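Local structure of PT26-6P (Thermococcus sp., 2WB7) at residues 435-448 with 494-507. The protein is of unknown function but is encoded by a mobile extrachromosomal element of a euryarchaeon and combines immunoglobulin-like domains with a helical domain. Residues are numbered along the deposited sequence; the frame is centred on the assembly and turned at random.
Sequences KAKGMNNENAIEYA and AARKALNGDLEQAK
Y447 sits as a knob in a hole formed by A494, A495, A498 and A506. Its CG lies anti to its own carbonyl carbon (chi1 -60°), which lays the ring between helices 494-499 and 503-507. Ring atom CD1 meets A494 CB at 3.5 Å, and CE1 lies 4.0 Å from A506 CB. L503 CD1 comes to the ring edge, and the hydroxyl OH passes the aliphatic K507 CG at 3.8 Å. With an alanine here, the hole among A494, A498 and A506 would probably lose its filling, and L503 CD1 its ring edge. Beside this knob helices 442-465 and 471-499 come close through small residues: the CA atoms of A444 and A495 are 4.2 Å apart. A444 CB also rests on L499 CG at 3.6 Å. The L499 branches divide: CD1 meets K435 CB, and CD2 packs on A444 CB and A436 CA. With CG anti to the backbone N (chi1 -175°), N441, the N-cap residue, turns OD1 back onto the first turn of helix 442-465. There OD1 accepts a nearly straight bond from A444 N (3.0 Å), which lies above the amide carbonyl plane, while N441 CB touches L499 CD2. No hydrogen bond joins the segments. This is alanine-rich, antiparallel packing (167°) of helices 442-448 and 494-499, where two helical hairpin turns meet in the helical domain.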
loop_
_atom_site.group_PDB
_atom_site.type_symbol
_atom_site.label_atom_id
_atom_site.label_comp_id
_atom_site.label_asym_id
_atom_site.label_seq_id
_atom_site.Cartn_x
_atom_site.Cartn_y
_atom_site.Cartn_z
ATOM N N LYS A 435 -24.503 -17.168 19.757
ATOM C CA LYS A 435 -24.886 -16.640 18.463
ATOM C C LYS A 435 -23.949 -17.144 17.381
ATOM O O LYS A 435 -24.391 -17.518 16.295
ATOM C CB LYS A 435 -24.874 -15.120 18.467
ATOM C CG LYS A 435 -25.737 -14.508 19.542
ATOM C CD LYS A 435 -26.132 -13.070 19.188
ATOM C CE LYS A 435 -26.761 -12.351 20.396
ATOM N NZ LYS A 435 -27.490 -11.102 19.974
ATOM N N ALA A 436 -22.653 -17.158 17.678
ATOM C CA ALA A 436 -21.660 -17.588 16.706
ATOM C C ALA A 436 -21.922 -19.029 16.261
ATOM O O ALA A 436 -21.883 -19.341 15.071
ATOM C CB ALA A 436 -20.245 -17.446 17.268
ATOM N N LYS A 437 -22.204 -19.902 17.227
ATOM C CA LYS A 437 -22.546 -21.286 16.925
ATOM C C LYS A 437 -23.875 -21.367 16.165
ATOM O O LYS A 437 -23.966 -22.010 15.121
ATOM C CB LYS A 437 -22.577 -22.111 18.209
ATOM C CG LYS A 437 -21.212 -22.191 18.883
ATOM C CD LYS A 437 -20.893 -23.593 19.301
ATOM C CE LYS A 437 -21.761 -23.988 20.460
ATOM N NZ LYS A 437 -21.045 -23.638 21.709
ATOM N N GLY A 438 -24.885 -20.686 16.690
ATOM C CA GLY A 438 -26.169 -20.541 16.005
ATOM C C GLY A 438 -26.121 -20.144 14.526
ATOM O O GLY A 438 -26.701 -20.823 13.680
HETATM N N MSE A 439 -25.452 -19.034 14.204
HETATM C CA MSE A 439 -25.299 -18.589 12.814
HETATM C C MSE A 439 -24.194 -19.352 12.110
HETATM O O MSE A 439 -23.765 -18.965 11.033
HETATM C CB MSE A 439 -24.936 -17.109 12.743
HETATM C CG MSE A 439 -25.778 -16.224 13.570
HETATM SE SE MSE A 439 -27.464 -16.007 12.719
HETATM C CE MSE A 439 -26.850 -15.421 10.991
ATOM N N ASN A 440 -23.706 -20.419 12.721
ATOM C CA ASN A 440 -22.627 -21.181 12.099
ATOM C C ASN A 440 -21.551 -20.255 11.498
ATOM O O ASN A 440 -21.173 -20.388 10.343
ATOM C CB ASN A 440 -23.194 -22.123 11.024
ATOM C CG ASN A 440 -22.166 -23.120 10.513
ATOM O OD1 ASN A 440 -21.197 -23.470 11.211
ATOM N ND2 ASN A 440 -22.365 -23.582 9.274
ATOM N N ASN A 441 -21.078 -19.307 12.295
ATOM C CA ASN A 441 -19.980 -18.423 11.917
ATOM C C ASN A 441 -18.681 -18.909 12.551
ATOM O O ASN A 441 -18.447 -18.689 13.743
ATOM C CB ASN A 441 -20.298 -17.015 12.390
ATOM C CG ASN A 441 -19.286 -16.008 11.939
ATOM O OD1 ASN A 441 -18.072 -16.219 12.047
ATOM N ND2 ASN A 441 -19.776 -14.887 11.436
ATOM N N GLU A 442 -17.843 -19.576 11.763
ATOM C CA GLU A 442 -16.681 -20.250 12.322
ATOM C C GLU A 442 -15.772 -19.284 13.072
ATOM O O GLU A 442 -15.321 -19.595 14.181
ATOM C CB GLU A 442 -15.890 -21.006 11.249
ATOM C CG GLU A 442 -16.774 -21.687 10.174
ATOM C CD GLU A 442 -17.307 -23.085 10.572
ATOM O OE1 GLU A 442 -16.474 -24.018 10.744
ATOM O OE2 GLU A 442 -18.562 -23.253 10.674
ATOM N N ASN A 443 -15.509 -18.115 12.489
ATOM C CA ASN A 443 -14.545 -17.179 13.084
ATOM C C ASN A 443 -15.043 -16.599 14.397
ATOM O O ASN A 443 -14.315 -16.578 15.390
ATOM C CB ASN A 443 -14.206 -16.037 12.133
ATOM C CG ASN A 443 -13.917 -16.513 10.734
ATOM O OD1 ASN A 443 -12.767 -16.531 10.303
ATOM N ND2 ASN A 443 -14.966 -16.912 10.012
ATOM N N ALA A 444 -16.284 -16.122 14.396
ATOM C CA ALA A 444 -16.877 -15.605 15.611
ATOM C C ALA A 444 -16.779 -16.679 16.691
ATOM O O ALA A 444 -16.383 -16.405 17.810
ATOM C CB ALA A 444 -18.312 -15.194 15.372
ATOM N N ILE A 445 -17.119 -17.913 16.348
ATOM C CA ILE A 445 -16.959 -19.021 17.283
ATOM C C ILE A 445 -15.552 -19.072 17.890
ATOM O O ILE A 445 -15.383 -19.131 19.117
ATOM C CB ILE A 445 -17.299 -20.371 16.619
ATOM C CG1 ILE A 445 -18.792 -20.407 16.284
ATOM C CG2 ILE A 445 -16.927 -21.533 17.524
ATOM C CD1 ILE A 445 -19.201 -21.596 15.456
ATOM N N GLU A 446 -14.540 -19.053 17.039
ATOM C CA GLU A 446 -13.193 -19.108 17.538
ATOM C C GLU A 446 -12.841 -17.906 18.400
ATOM O O GLU A 446 -12.150 -18.039 19.405
ATOM C CB GLU A 446 -12.226 -19.216 16.385
ATOM C CG GLU A 446 -12.374 -20.503 15.610
ATOM C CD GLU A 446 -11.058 -20.909 14.993
ATOM O OE1 GLU A 446 -11.072 -21.620 13.953
ATOM O OE2 GLU A 446 -10.012 -20.489 15.559
ATOM N N TYR A 447 -13.319 -16.730 18.009
ATOM C CA TYR A 447 -13.018 -15.515 18.748
ATOM C C TYR A 447 -13.686 -15.546 20.111
ATOM O O TYR A 447 -13.019 -15.385 21.149
ATOM C CB TYR A 447 -13.461 -14.268 17.981
ATOM C CG TYR A 447 -12.791 -14.128 16.638
ATOM C CD1 TYR A 447 -13.383 -13.396 15.614
ATOM C CD2 TYR A 447 -11.589 -14.770 16.371
ATOM C CE1 TYR A 447 -12.777 -13.279 14.380
ATOM C CE2 TYR A 447 -10.983 -14.663 15.141
ATOM C CZ TYR A 447 -11.585 -13.916 14.154
ATOM O OH TYR A 447 -10.990 -13.802 12.928
ATOM N N ALA A 448 -14.998 -15.766 20.099
ATOM C CA ALA A 448 -15.765 -15.793 21.333
ATOM C C ALA A 448 -15.192 -16.822 22.318
ATOM O O ALA A 448 -15.077 -16.556 23.513
ATOM C CB ALA A 448 -17.247 -16.029 21.055
ATOM N N ALA A 494 -13.674 -8.773 18.323
ATOM C CA ALA A 494 -13.525 -9.550 17.096
ATOM C C ALA A 494 -14.798 -10.366 16.763
ATOM O O ALA A 494 -15.351 -10.282 15.644
ATOM C CB ALA A 494 -12.304 -10.449 17.177
ATOM N N ALA A 495 -15.270 -11.140 17.739
ATOM C CA ALA A 495 -16.479 -11.919 17.540
ATOM C C ALA A 495 -17.640 -11.035 17.102
ATOM O O ALA A 495 -18.351 -11.356 16.165
ATOM C CB ALA A 495 -16.824 -12.677 18.805
ATOM N N ARG A 496 -17.807 -9.908 17.781
ATOM C CA ARG A 496 -18.902 -8.987 17.497
ATOM C C ARG A 496 -18.842 -8.441 16.074
ATOM O O ARG A 496 -19.864 -8.331 15.393
ATOM C CB ARG A 496 -18.901 -7.836 18.504
ATOM C CG ARG A 496 -20.019 -6.805 18.298
ATOM C CD ARG A 496 -19.952 -5.629 19.300
ATOM N NE ARG A 496 -18.691 -4.883 19.226
ATOM C CZ ARG A 496 -18.511 -3.773 18.510
ATOM N NH1 ARG A 496 -19.519 -3.263 17.809
ATOM N NH2 ARG A 496 -17.316 -3.177 18.497
ATOM N N LYS A 497 -17.637 -8.118 15.621
ATOM C CA LYS A 497 -17.434 -7.667 14.259
ATOM C C LYS A 497 -17.656 -8.792 13.261
ATOM O O LYS A 497 -18.339 -8.606 12.258
ATOM C CB LYS A 497 -16.039 -7.077 14.111
ATOM C CG LYS A 497 -15.971 -5.650 14.606
ATOM C CD LYS A 497 -14.607 -5.249 15.078
ATOM C CE LYS A 497 -14.668 -3.824 15.607
ATOM N NZ LYS A 497 -13.314 -3.297 15.917
ATOM N N ALA A 498 -17.084 -9.964 13.531
ATOM C CA ALA A 498 -17.280 -11.114 12.653
ATOM C C ALA A 498 -18.772 -11.370 12.435
ATOM O O ALA A 498 -19.240 -11.423 11.305
ATOM C CB ALA A 498 -16.603 -12.335 13.210
ATOM N N LEU A 499 -19.525 -11.491 13.519
ATOM C CA LEU A 499 -20.970 -11.700 13.440
ATOM C C LEU A 499 -21.776 -10.652 12.675
ATOM O O LEU A 499 -22.878 -10.948 12.238
ATOM C CB LEU A 499 -21.562 -11.801 14.840
ATOM C CG LEU A 499 -21.268 -13.077 15.612
ATOM C CD1 LEU A 499 -21.774 -12.902 17.041
ATOM C CD2 LEU A 499 -21.912 -14.286 14.909
ATOM N N ASN A 500 -21.273 -9.428 12.537
ATOM C CA ASN A 500 -22.069 -8.383 11.887
ATOM C C ASN A 500 -21.535 -7.829 10.589
ATOM O O ASN A 500 -21.877 -6.709 10.214
ATOM C CB ASN A 500 -22.338 -7.224 12.828
ATOM C CG ASN A 500 -23.100 -7.651 14.038
ATOM O OD1 ASN A 500 -22.577 -8.394 14.865
ATOM N ND2 ASN A 500 -24.359 -7.208 14.147
ATOM N N GLY A 501 -20.709 -8.603 9.899
ATOM C CA GLY A 501 -20.328 -8.236 8.547
ATOM C C GLY A 501 -19.052 -7.435 8.403
ATOM O O GLY A 501 -18.847 -6.773 7.387
ATOM N N ASP A 502 -18.177 -7.493 9.396
ATOM C CA ASP A 502 -16.872 -6.889 9.243
ATOM C C ASP A 502 -15.798 -7.849 9.677
ATOM O O ASP A 502 -15.163 -7.660 10.706
ATOM C CB ASP A 502 -16.774 -5.605 10.050
ATOM C CG ASP A 502 -15.551 -4.793 9.696
ATOM O OD1 ASP A 502 -14.711 -5.315 8.934
ATOM O OD2 ASP A 502 -15.429 -3.642 10.186
ATOM N N LEU A 503 -15.584 -8.880 8.880
ATOM C CA LEU A 503 -14.612 -9.898 9.222
ATOM C C LEU A 503 -13.176 -9.390 9.085
ATOM O O LEU A 503 -12.261 -9.890 9.753
ATOM C CB LEU A 503 -14.847 -11.127 8.355
ATOM C CG LEU A 503 -13.875 -12.284 8.534
ATOM C CD1 LEU A 503 -13.671 -12.690 10.031
ATOM C CD2 LEU A 503 -14.354 -13.462 7.661
ATOM N N GLU A 504 -12.968 -8.395 8.228
ATOM C CA GLU A 504 -11.626 -7.849 8.053
ATOM C C GLU A 504 -11.160 -7.222 9.345
ATOM O O GLU A 504 -10.116 -7.591 9.875
ATOM C CB GLU A 504 -11.581 -6.812 6.943
ATOM C CG GLU A 504 -12.093 -7.311 5.587
ATOM C CD GLU A 504 -13.591 -7.000 5.337
ATOM O OE1 GLU A 504 -14.322 -6.662 6.310
ATOM O OE2 GLU A 504 -14.034 -7.107 4.160
ATOM N N GLN A 505 -11.926 -6.258 9.856
ATOM C CA GLN A 505 -11.540 -5.605 11.106
ATOM C C GLN A 505 -11.510 -6.595 12.283
ATOM O O GLN A 505 -10.718 -6.445 13.218
ATOM C CB GLN A 505 -12.411 -4.383 11.408
ATOM C CG GLN A 505 -11.810 -3.500 12.498
ATOM C CD GLN A 505 -12.430 -2.121 12.567
ATOM O OE1 GLN A 505 -12.259 -1.287 11.663
ATOM N NE2 GLN A 505 -13.144 -1.858 13.659
ATOM N N ALA A 506 -12.357 -7.621 12.201
ATOM C CA ALA A 506 -12.374 -8.712 13.165
ATOM C C ALA A 506 -11.022 -9.408 13.230
ATOM O O ALA A 506 -10.570 -9.813 14.299
ATOM C CB ALA A 506 -13.442 -9.694 12.799
ATOM N N LYS A 507 -10.378 -9.567 12.084
ATOM C CA LYS A 507 -9.117 -10.294 12.050
ATOM C C LYS A 507 -7.996 -9.479 12.672
ATOM O O LYS A 507 -7.041 -10.014 13.234
ATOM C CB LYS A 507 -8.771 -10.702 10.622
ATOM C CG LYS A 507 -9.708 -11.741 10.035
ATOM C CD LYS A 507 -9.349 -12.025 8.573
ATOM C CE LYS A 507 -9.565 -13.499 8.226
ATOM N NZ LYS A 507 -9.197 -13.778 6.806
#